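Local atomic coordinates of non-toxic crystal protein (Bacillus thuringiensis, PDB entry 2D42), a protein that is a non-toxic parasporal crystal protein whose fold closely resembles the beta-pore-forming toxins, although its own biological role is not established. Residues V53-T64 with H150-G161; F109-F120 with I228-T236. All coordinates share one frame; numbering follows the deposited sequence.

Contact 1. Residues V53-T64 with H150-G161; sequences VNHIVLDRRIIT and HRATGVYTLEQG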
loop_
_atom_site.group_PDB
_atom_site.type_symbol
_atom_site.label_atom_id
_atom_site.label_comp_id
_atom_site.label_asym_id
_atom_site.label_seq_id
_atom_site.Cartn_x
_atom_site.Cartn_y
_atom_site.Cartn_z
ATOM N N VAL A 53 -6.883 16.735 12.039
ATOM C CA VAL A 53 -6.006 15.888 12.831
ATOM C C VAL A 53 -6.609 15.780 14.217
ATOM O O VAL A 53 -7.450 16.602 14.589
ATOM C CB VAL A 53 -4.590 16.495 12.958
ATOM C CG1 VAL A 53 -3.997 16.717 11.574
ATOM C CG2 VAL A 53 -4.646 17.801 13.738
ATOM N N ASN A 54 -6.213 14.748 14.959
ATOM C CA ASN A 54 -6.682 14.562 16.325
ATOM C C ASN A 54 -5.474 14.750 17.224
ATOM O O ASN A 54 -4.371 14.338 16.874
ATOM C CB ASN A 54 -7.235 13.151 16.562
ATOM C CG ASN A 54 -8.563 12.913 15.873
ATOM O OD1 ASN A 54 -9.322 13.842 15.617
ATOM N ND2 ASN A 54 -8.859 11.654 15.597
ATOM N N HIS A 55 -5.688 15.380 18.369
ATOM C CA HIS A 55 -4.626 15.613 19.337
ATOM C C HIS A 55 -4.779 14.567 20.431
ATOM O O HIS A 55 -5.699 14.635 21.244
ATOM C CB HIS A 55 -4.740 17.022 19.919
ATOM C CG HIS A 55 -3.960 18.055 19.165
ATOM N ND1 HIS A 55 -3.958 18.133 17.788
ATOM C CD2 HIS A 55 -3.151 19.051 19.599
ATOM C CE1 HIS A 55 -3.178 19.129 17.407
ATOM N NE2 HIS A 55 -2.677 19.703 18.487
ATOM N N ILE A 56 -3.873 13.597 20.423
ATOM C CA ILE A 56 -3.879 12.495 21.372
ATOM C C ILE A 56 -2.907 12.699 22.535
ATOM O O ILE A 56 -1.715 12.930 22.326
ATOM C CB ILE A 56 -3.490 11.185 20.659
ATOM C CG1 ILE A 56 -4.446 10.935 19.494
ATOM C CG2 ILE A 56 -3.510 10.020 21.639
ATOM C CD1 ILE A 56 -4.049 9.764 18.634
ATOM N N VAL A 57 -3.422 12.615 23.756
ATOM C CA VAL A 57 -2.578 12.750 24.936
ATOM C C VAL A 57 -1.905 11.399 25.166
ATOM O O VAL A 57 -2.545 10.439 25.596
ATOM C CB VAL A 57 -3.400 13.133 26.176
ATOM C CG1 VAL A 57 -2.521 13.084 27.435
ATOM C CG2 VAL A 57 -3.968 14.532 25.992
ATOM N N LEU A 58 -0.617 11.325 24.848
ATOM C CA LEU A 58 0.157 10.096 25.003
ATOM C C LEU A 58 0.565 9.844 26.447
ATOM O O LEU A 58 0.639 8.694 26.888
ATOM C CB LEU A 58 1.423 10.159 24.136
ATOM C CG LEU A 58 1.266 10.190 22.609
ATOM C CD1 LEU A 58 2.629 10.393 21.956
ATOM C CD2 LEU A 58 0.633 8.892 22.133
ATOM N N ASP A 59 0.822 10.917 27.192
ATOM C CA ASP A 59 1.263 10.767 28.576
ATOM C C ASP A 59 1.111 12.095 29.317
ATOM O O ASP A 59 0.958 13.151 28.707
ATOM C CB ASP A 59 2.744 10.358 28.575
ATOM C CG ASP A 59 3.133 9.477 29.753
ATOM O OD1 ASP A 59 2.439 9.470 30.799
ATOM O OD2 ASP A 59 4.176 8.796 29.619
ATOM N N ARG A 60 1.170 12.025 30.639
ATOM C CA ARG A 60 1.070 13.202 31.492
ATOM C C ARG A 60 1.831 12.870 32.760
ATOM O O ARG A 60 1.560 11.857 33.388
ATOM C CB ARG A 60 -0.394 13.510 31.849
ATOM C CG ARG A 60 -0.532 14.597 32.920
ATOM C CD ARG A 60 -1.977 14.794 33.412
ATOM N NE ARG A 60 -2.161 14.331 34.791
ATOM C CZ ARG A 60 -2.581 15.096 35.797
ATOM N NH1 ARG A 60 -2.866 16.378 35.594
ATOM N NH2 ARG A 60 -2.720 14.577 37.013
ATOM N N ARG A 61 2.791 13.711 33.130
ATOM C CA ARG A 61 3.573 13.479 34.345
ATOM C C ARG A 61 3.663 14.749 35.164
ATOM O O ARG A 61 3.468 15.852 34.649
ATOM C CB ARG A 61 4.986 12.991 34.005
ATOM C CG ARG A 61 5.014 11.606 33.428
ATOM C CD ARG A 61 4.497 10.605 34.452
ATOM N NE ARG A 61 3.913 9.442 33.810
ATOM C CZ ARG A 61 3.128 8.562 34.426
ATOM N NH1 ARG A 61 2.830 8.708 35.712
ATOM N NH2 ARG A 61 2.634 7.536 33.751
ATOM N N ILE A 62 3.995 14.587 36.437
ATOM C CA ILE A 62 4.074 15.718 37.333
ATOM C C ILE A 62 5.360 15.806 38.132
ATOM O O ILE A 62 5.844 14.810 38.656
ATOM C CB ILE A 62 2.893 15.679 38.332
ATOM C CG1 ILE A 62 1.572 15.763 37.558
ATOM C CG2 ILE A 62 3.030 16.811 39.354
ATOM C CD1 ILE A 62 0.338 15.588 38.398
ATOM N N ILE A 63 5.921 17.007 38.206
ATOM C CA ILE A 63 7.112 17.234 39.011
ATOM C C ILE A 63 6.695 18.307 40.002
ATOM O O ILE A 63 6.395 19.435 39.617
ATOM C CB ILE A 63 8.299 17.726 38.171
ATOM C CG1 ILE A 63 8.723 16.622 37.194
ATOM C CG2 ILE A 63 9.444 18.129 39.092
ATOM C CD1 ILE A 63 9.909 16.992 36.310
ATOM N N THR A 64 6.646 17.948 41.275
ATOM C CA THR A 64 6.231 18.889 42.300
ATOM C C THR A 64 7.387 19.408 43.139
ATOM O O THR A 64 8.198 18.631 43.636
ATOM C CB THR A 64 5.224 18.252 43.250
ATOM O OG1 THR A 64 4.139 17.702 42.497
ATOM C CG2 THR A 64 4.694 19.289 44.236
ATOM N N HIS A 150 5.576 25.176 43.759
ATOM C CA HIS A 150 4.837 25.079 42.501
ATOM C C HIS A 150 4.896 23.634 41.996
ATOM O O HIS A 150 5.726 22.840 42.444
ATOM C CB HIS A 150 5.471 25.969 41.427
ATOM C CG HIS A 150 5.051 27.404 41.483
ATOM N ND1 HIS A 150 5.324 28.222 42.559
ATOM C CD2 HIS A 150 4.394 28.172 40.582
ATOM C CE1 HIS A 150 4.854 29.434 42.316
ATOM N NE2 HIS A 150 4.285 29.429 41.123
ATOM N N ARG A 151 4.013 23.294 41.067
ATOM C CA ARG A 151 4.028 21.962 40.483
ATOM C C ARG A 151 4.038 22.165 38.974
ATOM O O ARG A 151 3.429 23.117 38.464
ATOM C CB ARG A 151 2.787 21.149 40.879
ATOM C CG ARG A 151 1.529 21.501 40.105
ATOM C CD ARG A 151 0.487 20.380 40.165
ATOM N NE ARG A 151 0.021 20.139 41.522
ATOM C CZ ARG A 151 -0.657 21.026 42.244
ATOM N NH1 ARG A 151 -0.954 22.214 41.733
ATOM N NH2 ARG A 151 -1.029 20.733 43.484
ATOM N N ALA A 152 4.751 21.291 38.269
ATOM C CA ALA A 152 4.815 21.360 36.818
ATOM C C ALA A 152 4.137 20.120 36.263
ATOM O O ALA A 152 4.468 18.992 36.636
ATOM C CB ALA A 152 6.265 21.419 36.342
ATOM N N THR A 153 3.176 20.326 35.377
ATOM C CA THR A 153 2.475 19.208 34.777
ATOM C C THR A 153 2.809 19.160 33.304
ATOM O O THR A 153 2.428 20.047 32.540
ATOM C CB THR A 153 0.962 19.343 34.965
ATOM O OG1 THR A 153 0.676 19.357 36.366
ATOM C CG2 THR A 153 0.232 18.179 34.318
ATOM N N GLY A 154 3.569 18.141 32.920
ATOM C CA GLY A 154 3.942 17.984 31.530
ATOM C C GLY A 154 3.033 16.997 30.815
ATOM O O GLY A 154 2.922 15.844 31.221
ATOM N N VAL A 155 2.398 17.457 29.741
ATOM C CA VAL A 155 1.487 16.634 28.946
ATOM C C VAL A 155 2.114 16.407 27.574
ATOM O O VAL A 155 2.472 17.362 26.882
ATOM C CB VAL A 155 0.109 17.342 28.766
ATOM C CG1 VAL A 155 -0.767 16.554 27.813
ATOM C CG2 VAL A 155 -0.586 17.476 30.126
ATOM N N TYR A 156 2.262 15.135 27.214
ATOM C CA TYR A 156 2.850 14.707 25.938
ATOM C C TYR A 156 1.707 14.430 24.970
ATOM O O TYR A 156 0.885 13.538 25.205
ATOM C CB TYR A 156 3.685 13.436 26.169
ATOM C CG TYR A 156 4.616 13.052 25.036
ATOM C CD1 TYR A 156 5.259 14.023 24.264
ATOM C CD2 TYR A 156 4.904 11.713 24.780
ATOM C CE1 TYR A 156 6.174 13.660 23.259
ATOM C CE2 TYR A 156 5.813 11.339 23.787
ATOM C CZ TYR A 156 6.448 12.312 23.035
ATOM O OH TYR A 156 7.391 11.938 22.096
ATOM N N THR A 157 1.646 15.216 23.899
ATOM C CA THR A 157 0.591 15.102 22.900
ATOM C C THR A 157 1.073 14.698 21.518
ATOM O O THR A 157 2.113 15.165 21.042
ATOM C CB THR A 157 -0.156 16.446 22.758
ATOM O OG1 THR A 157 -0.774 16.768 24.004
ATOM C CG2 THR A 157 -1.218 16.373 21.667
ATOM N N LEU A 158 0.306 13.822 20.878
ATOM C CA LEU A 158 0.618 13.381 19.531
ATOM C C LEU A 158 -0.431 13.921 18.578
ATOM O O LEU A 158 -1.636 13.794 18.819
ATOM C CB LEU A 158 0.624 11.855 19.422
ATOM C CG LEU A 158 0.691 11.314 17.983
ATOM C CD1 LEU A 158 2.039 11.659 17.364
ATOM C CD2 LEU A 158 0.480 9.808 17.971
ATOM N N GLU A 159 0.028 14.537 17.497
ATOM C CA GLU A 159 -0.879 15.041 16.487
ATOM C C GLU A 159 -0.984 13.903 15.472
ATOM O O GLU A 159 -0.010 13.580 14.787
ATOM C CB GLU A 159 -0.302 16.288 15.837
ATOM C CG GLU A 159 -1.221 16.950 14.857
ATOM C CD GLU A 159 -0.708 18.315 14.465
ATOM O OE1 GLU A 159 0.118 18.399 13.531
ATOM O OE2 GLU A 159 -1.117 19.303 15.116
ATOM N N GLN A 160 -2.160 13.287 15.402
ATOM C CA GLN A 160 -2.396 12.173 14.501
ATOM C C GLN A 160 -3.233 12.547 13.289
ATOM O O GLN A 160 -4.350 13.049 13.425
ATOM C CB GLN A 160 -3.089 11.030 15.244
ATOM C CG GLN A 160 -3.262 9.770 14.401
ATOM C CD GLN A 160 -3.972 8.664 15.149
ATOM O OE1 GLN A 160 -5.089 8.851 15.627
ATOM N NE2 GLN A 160 -3.329 7.497 15.254
ATOM N N GLY A 161 -2.677 12.297 12.105
ATOM C CA GLY A 161 -3.380 12.587 10.870
ATOM C C GLY A 161 -4.169 11.377 10.406
ATOM O O GLY A 161 -3.926 10.252 10.848
HETATM O O HOH W 1 1.579 18.055 42.911
#
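A classic beta bulge at L58 and D59 opposite Y156 marks this antiparallel ladder between 53-64 and 150-161. Y156 O accepts from both bulge amides: L58 N lies 2.7 Å away with a bent N-H...O angle of 136°, whereas D59 N, at 3.3 Å, arrives in the carbonyl plane on a lone pair. The extra residue turns the L58 side chain toward the partner strand, where CD1 packs 3.5 Å from L158 CB and also meets Y156 CE2 obliquely. Regular pairing resumes on both sides, as in I56 with L158 (L158 N to I56 O 2.6 Å). Near the start of 53-64, E159, extended with CG anti to its N (chi1 -175°), runs alongside H55, ring and carboxylate planes 51° apart, with H55 CE1 3.1 Å from E159 OE2; the other oxygen, OE1, bonds Q235. At the far end one water joins T64 OG1 (2.6 Å) to R151 NE (2.9 Å). The opposite edge of 150-161 pairs with strand 219-244 through backbone bonds such as T157 with F237, while Y156, hydrogen-bonded to D140 and stacked on F77, packs against strands 129-146 and 71-94.

Contact 2. Residues F109-F120 with I228-T236; sequences FEQVGLSGRIAF and ISGQIGLQT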
loop_
_atom_site.group_PDB
_atom_site.type_symbol
_atom_site.label_atom_id
_atom_site.label_comp_id
_atom_site.label_asym_id
_atom_site.label_seq_id
_atom_site.Cartn_x
_atom_site.Cartn_y
_atom_site.Cartn_z
ATOM N N PHE A 109 -0.253 17.057 5.061
ATOM C CA PHE A 109 -1.453 17.272 5.841
ATOM C C PHE A 109 -1.698 18.768 5.953
ATOM O O PHE A 109 -1.244 19.448 6.875
ATOM C CB PHE A 109 -1.280 16.554 7.182
ATOM C CG PHE A 109 -1.221 15.050 7.038
ATOM C CD1 PHE A 109 -2.357 14.269 7.241
ATOM C CD2 PHE A 109 -0.043 14.421 6.611
ATOM C CE1 PHE A 109 -2.336 12.892 7.022
ATOM C CE2 PHE A 109 -0.008 13.038 6.385
ATOM C CZ PHE A 109 -1.155 12.272 6.589
ATOM N N GLU A 110 -2.421 19.257 4.956
ATOM C CA GLU A 110 -2.750 20.663 4.806
ATOM C C GLU A 110 -3.258 21.394 6.044
ATOM O O GLU A 110 -2.918 22.560 6.244
ATOM C CB GLU A 110 -3.754 20.807 3.672
ATOM C CG GLU A 110 -4.069 22.222 3.255
ATOM C CD GLU A 110 -4.835 22.242 1.950
ATOM O OE1 GLU A 110 -4.201 22.433 0.889
ATOM O OE2 GLU A 110 -6.066 22.042 1.985
ATOM N N GLN A 111 -4.053 20.725 6.873
ATOM C CA GLN A 111 -4.587 21.371 8.068
ATOM C C GLN A 111 -3.552 21.717 9.125
ATOM O O GLN A 111 -3.816 22.540 9.997
ATOM C CB GLN A 111 -5.700 20.525 8.695
ATOM C CG GLN A 111 -7.039 20.702 7.996
ATOM C CD GLN A 111 -8.217 20.394 8.899
ATOM O OE1 GLN A 111 -8.303 20.900 10.021
ATOM N NE2 GLN A 111 -9.138 19.570 8.411
ATOM N N VAL A 112 -2.381 21.091 9.067
ATOM C CA VAL A 112 -1.345 21.403 10.036
ATOM C C VAL A 112 -0.048 21.810 9.345
ATOM O O VAL A 112 0.941 22.127 10.000
ATOM C CB VAL A 112 -1.083 20.217 10.995
ATOM C CG1 VAL A 112 -2.309 20.006 11.894
ATOM C CG2 VAL A 112 -0.775 18.945 10.197
ATOM N N GLY A 113 -0.066 21.808 8.015
ATOM C CA GLY A 113 1.108 22.194 7.253
ATOM C C GLY A 113 2.312 21.296 7.481
ATOM O O GLY A 113 3.442 21.770 7.527
ATOM N N LEU A 114 2.077 19.996 7.602
ATOM C CA LEU A 114 3.170 19.064 7.844
ATOM C C LEU A 114 3.082 17.838 6.942
ATOM O O LEU A 114 1.998 17.301 6.715
ATOM C CB LEU A 114 3.135 18.620 9.304
ATOM C CG LEU A 114 4.440 18.529 10.089
ATOM C CD1 LEU A 114 5.217 19.834 9.985
ATOM C CD2 LEU A 114 4.118 18.224 11.533
ATOM N N SER A 115 4.224 17.398 6.420
ATOM C CA SER A 115 4.224 16.205 5.588
ATOM C C SER A 115 4.375 15.000 6.500
ATOM O O SER A 115 4.915 15.107 7.601
ATOM C CB SER A 115 5.376 16.236 4.575
ATOM O OG SER A 115 5.108 17.197 3.572
ATOM N N GLY A 116 3.864 13.869 6.034
ATOM C CA GLY A 116 3.962 12.613 6.755
ATOM C C GLY A 116 4.146 11.492 5.729
ATOM O O GLY A 116 3.381 11.389 4.773
ATOM N N ARG A 117 5.170 10.666 5.896
ATOM C CA ARG A 117 5.395 9.569 4.951
ATOM C C ARG A 117 4.660 8.345 5.482
ATOM O O ARG A 117 4.965 7.870 6.566
ATOM C CB ARG A 117 6.892 9.242 4.837
ATOM C CG ARG A 117 7.240 8.329 3.652
ATOM C CD ARG A 117 8.722 7.920 3.645
ATOM N NE ARG A 117 8.926 6.691 4.406
ATOM C CZ ARG A 117 9.757 6.555 5.437
ATOM N NH1 ARG A 117 10.492 7.579 5.855
ATOM N NH2 ARG A 117 9.843 5.384 6.057
ATOM N N ILE A 118 3.686 7.844 4.733
ATOM C CA ILE A 118 2.951 6.670 5.180
ATOM C C ILE A 118 3.499 5.430 4.483
ATOM O O ILE A 118 4.183 5.527 3.460
ATOM C CB ILE A 118 1.450 6.744 4.844
ATOM C CG1 ILE A 118 1.262 6.714 3.323
ATOM C CG2 ILE A 118 0.821 7.997 5.461
ATOM C CD1 ILE A 118 -0.137 6.375 2.907
ATOM N N ALA A 119 3.185 4.272 5.051
ATOM C CA ALA A 119 3.602 2.992 4.502
ATOM C C ALA A 119 2.356 2.123 4.517
ATOM O O ALA A 119 1.535 2.214 5.444
ATOM C CB ALA A 119 4.695 2.363 5.371
ATOM N N PHE A 120 2.193 1.316 3.474
ATOM C CA PHE A 120 1.053 0.421 3.390
ATOM C C PHE A 120 1.359 -0.810 2.550
ATOM O O PHE A 120 2.358 -0.846 1.812
ATOM C CB PHE A 120 -0.177 1.169 2.847
ATOM C CG PHE A 120 -0.031 1.694 1.434
ATOM C CD1 PHE A 120 -0.585 0.999 0.360
ATOM C CD2 PHE A 120 0.588 2.913 1.188
ATOM C CE1 PHE A 120 -0.533 1.514 -0.936
ATOM C CE2 PHE A 120 0.651 3.441 -0.102
ATOM C CZ PHE A 120 0.086 2.741 -1.170
ATOM N N ILE A 228 -6.757 3.562 -0.246
ATOM C CA ILE A 228 -6.034 3.319 0.995
ATOM C C ILE A 228 -6.601 4.292 2.009
ATOM O O ILE A 228 -7.080 5.361 1.647
ATOM C CB ILE A 228 -4.520 3.592 0.897
ATOM C CG1 ILE A 228 -4.275 5.046 0.494
ATOM C CG2 ILE A 228 -3.864 2.611 -0.065
ATOM C CD1 ILE A 228 -2.818 5.434 0.529
ATOM N N SER A 229 -6.551 3.916 3.277
ATOM C CA SER A 229 -7.041 4.776 4.336
ATOM C C SER A 229 -6.231 4.439 5.567
ATOM O O SER A 229 -5.739 3.320 5.704
ATOM C CB SER A 229 -8.524 4.511 4.596
ATOM O OG SER A 229 -8.699 3.219 5.137
ATOM N N GLY A 230 -6.070 5.404 6.461
ATOM C CA GLY A 230 -5.312 5.128 7.664
ATOM C C GLY A 230 -4.999 6.348 8.492
ATOM O O GLY A 230 -5.508 7.442 8.247
ATOM N N GLN A 231 -4.147 6.154 9.485
ATOM C CA GLN A 231 -3.746 7.238 10.369
ATOM C C GLN A 231 -2.250 7.183 10.584
ATOM O O GLN A 231 -1.631 6.134 10.408
ATOM C CB GLN A 231 -4.459 7.100 11.711
ATOM C CG GLN A 231 -5.961 7.258 11.612
ATOM C CD GLN A 231 -6.680 6.768 12.854
ATOM O OE1 GLN A 231 -7.763 7.255 13.191
ATOM N NE2 GLN A 231 -6.092 5.791 13.535
ATOM N N ILE A 232 -1.666 8.316 10.961
ATOM C CA ILE A 232 -0.236 8.371 11.219
ATOM C C ILE A 232 0.102 9.523 12.161
ATOM O O ILE A 232 -0.524 10.589 12.108
ATOM C CB ILE A 232 0.580 8.578 9.923
ATOM C CG1 ILE A 232 0.295 9.957 9.341
ATOM C CG2 ILE A 232 0.209 7.536 8.887
ATOM C CD1 ILE A 232 1.271 10.356 8.266
ATOM N N GLY A 233 1.092 9.295 13.017
ATOM C CA GLY A 233 1.540 10.326 13.937
ATOM C C GLY A 233 2.353 11.306 13.115
ATOM O O GLY A 233 3.264 10.890 12.398
ATOM N N LEU A 234 2.025 12.593 13.208
ATOM C CA LEU A 234 2.702 13.631 12.438
ATOM C C LEU A 234 3.794 14.373 13.204
ATOM O O LEU A 234 4.871 14.646 12.662
ATOM C CB LEU A 234 1.664 14.639 11.913
ATOM C CG LEU A 234 0.624 14.031 10.957
ATOM C CD1 LEU A 234 -0.421 15.073 10.570
ATOM C CD2 LEU A 234 1.342 13.483 9.723
ATOM N N GLN A 235 3.499 14.730 14.448
ATOM C CA GLN A 235 4.458 15.429 15.300
ATOM C C GLN A 235 3.980 15.354 16.742
ATOM O O GLN A 235 2.832 14.989 17.006
ATOM C CB GLN A 235 4.592 16.899 14.892
ATOM C CG GLN A 235 3.387 17.753 15.249
ATOM C CD GLN A 235 3.577 19.209 14.868
ATOM O OE1 GLN A 235 4.550 19.844 15.271
ATOM N NE2 GLN A 235 2.638 19.748 14.092
ATOM N N THR A 236 4.853 15.720 17.673
ATOM C CA THR A 236 4.502 15.681 19.083
ATOM C C THR A 236 4.712 17.027 19.747
ATOM O O THR A 236 5.465 17.869 19.253
ATOM C CB THR A 236 5.341 14.654 19.839
ATOM O OG1 THR A 236 6.730 14.961 19.662
ATOM C CG2 THR A 236 5.061 13.254 19.325
HETATM O O HOH W 2 5.631 14.217 10.112
#
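L234 lays CD2 over one face of the F109 ring, 3.9 Å from its centroid and 26° off the normal, a CH-pi contact displaced toward the rim. Its other methyl, CD1, lies near F109 CG and V112 CG2. I232 CD1 meets the same ring obliquely, 3.5 Å from F109 CZ, and passes close to G116 CA. Further along, I118 CG2 touches I232 CG2 at 3.5 Å, the two side chains crossing at about a right angle, whereas I118 and I228 reach tip to tip through their CD1 atoms. A second CH-pi contact sets I228 CG2 over one face of the F120 ring, 3.9 Å from the centroid. Here chi1 of I228 (59°) places CG1 between the backbone N and the carbonyl carbon, with CG2 beside the backbone N; CD1, at the end of CG1, points to I118.

The layout is that of two beta sheets packed face to face: no direct hydrogen bond joins the segments, and the axes of strands 114-120 and 228-236 come no closer than 7.5 Å, their directions 141° apart. At one end a water donates to both S115 O and L234 O, while L114 CD2 packs 3.6 Å from Q235 CB, the side chains crossing at about a right angle. The backbone of F109 is held in the hairpin: F109 N bonds L114 O at 2.8 Å, and G113 and L114 form a G1 bulge opposite F109. Strand 101-109 continues the pairing through L107 with G116 and A105 with I118. F163 of strand 150-185 lies beside I118, and T85 and S87 border F120.

How the contacts relate
From the N terminus the chain enters 53-64, runs through 109-120, reaches 150-161 and ends this series at 228-236. Contact 1 closes a span of 85 residues and contact 2 one of 107; because their segments alternate, the two closures cross instead of nesting. Contact 1 pairs strands edge to edge within the large sheet, whereas contact 2 sets the small sheet of strands 48-49, 101-109 and 114-122 against that sheet's face. Their centres are 20 Å apart, yet 150-161 and 228-236 are neighbouring strands, joined by probable hydrogen bonds from G161 N to I232 O (2.7 Å) and from L234 N to E159 O (2.8 Å). V112 also packs on E159.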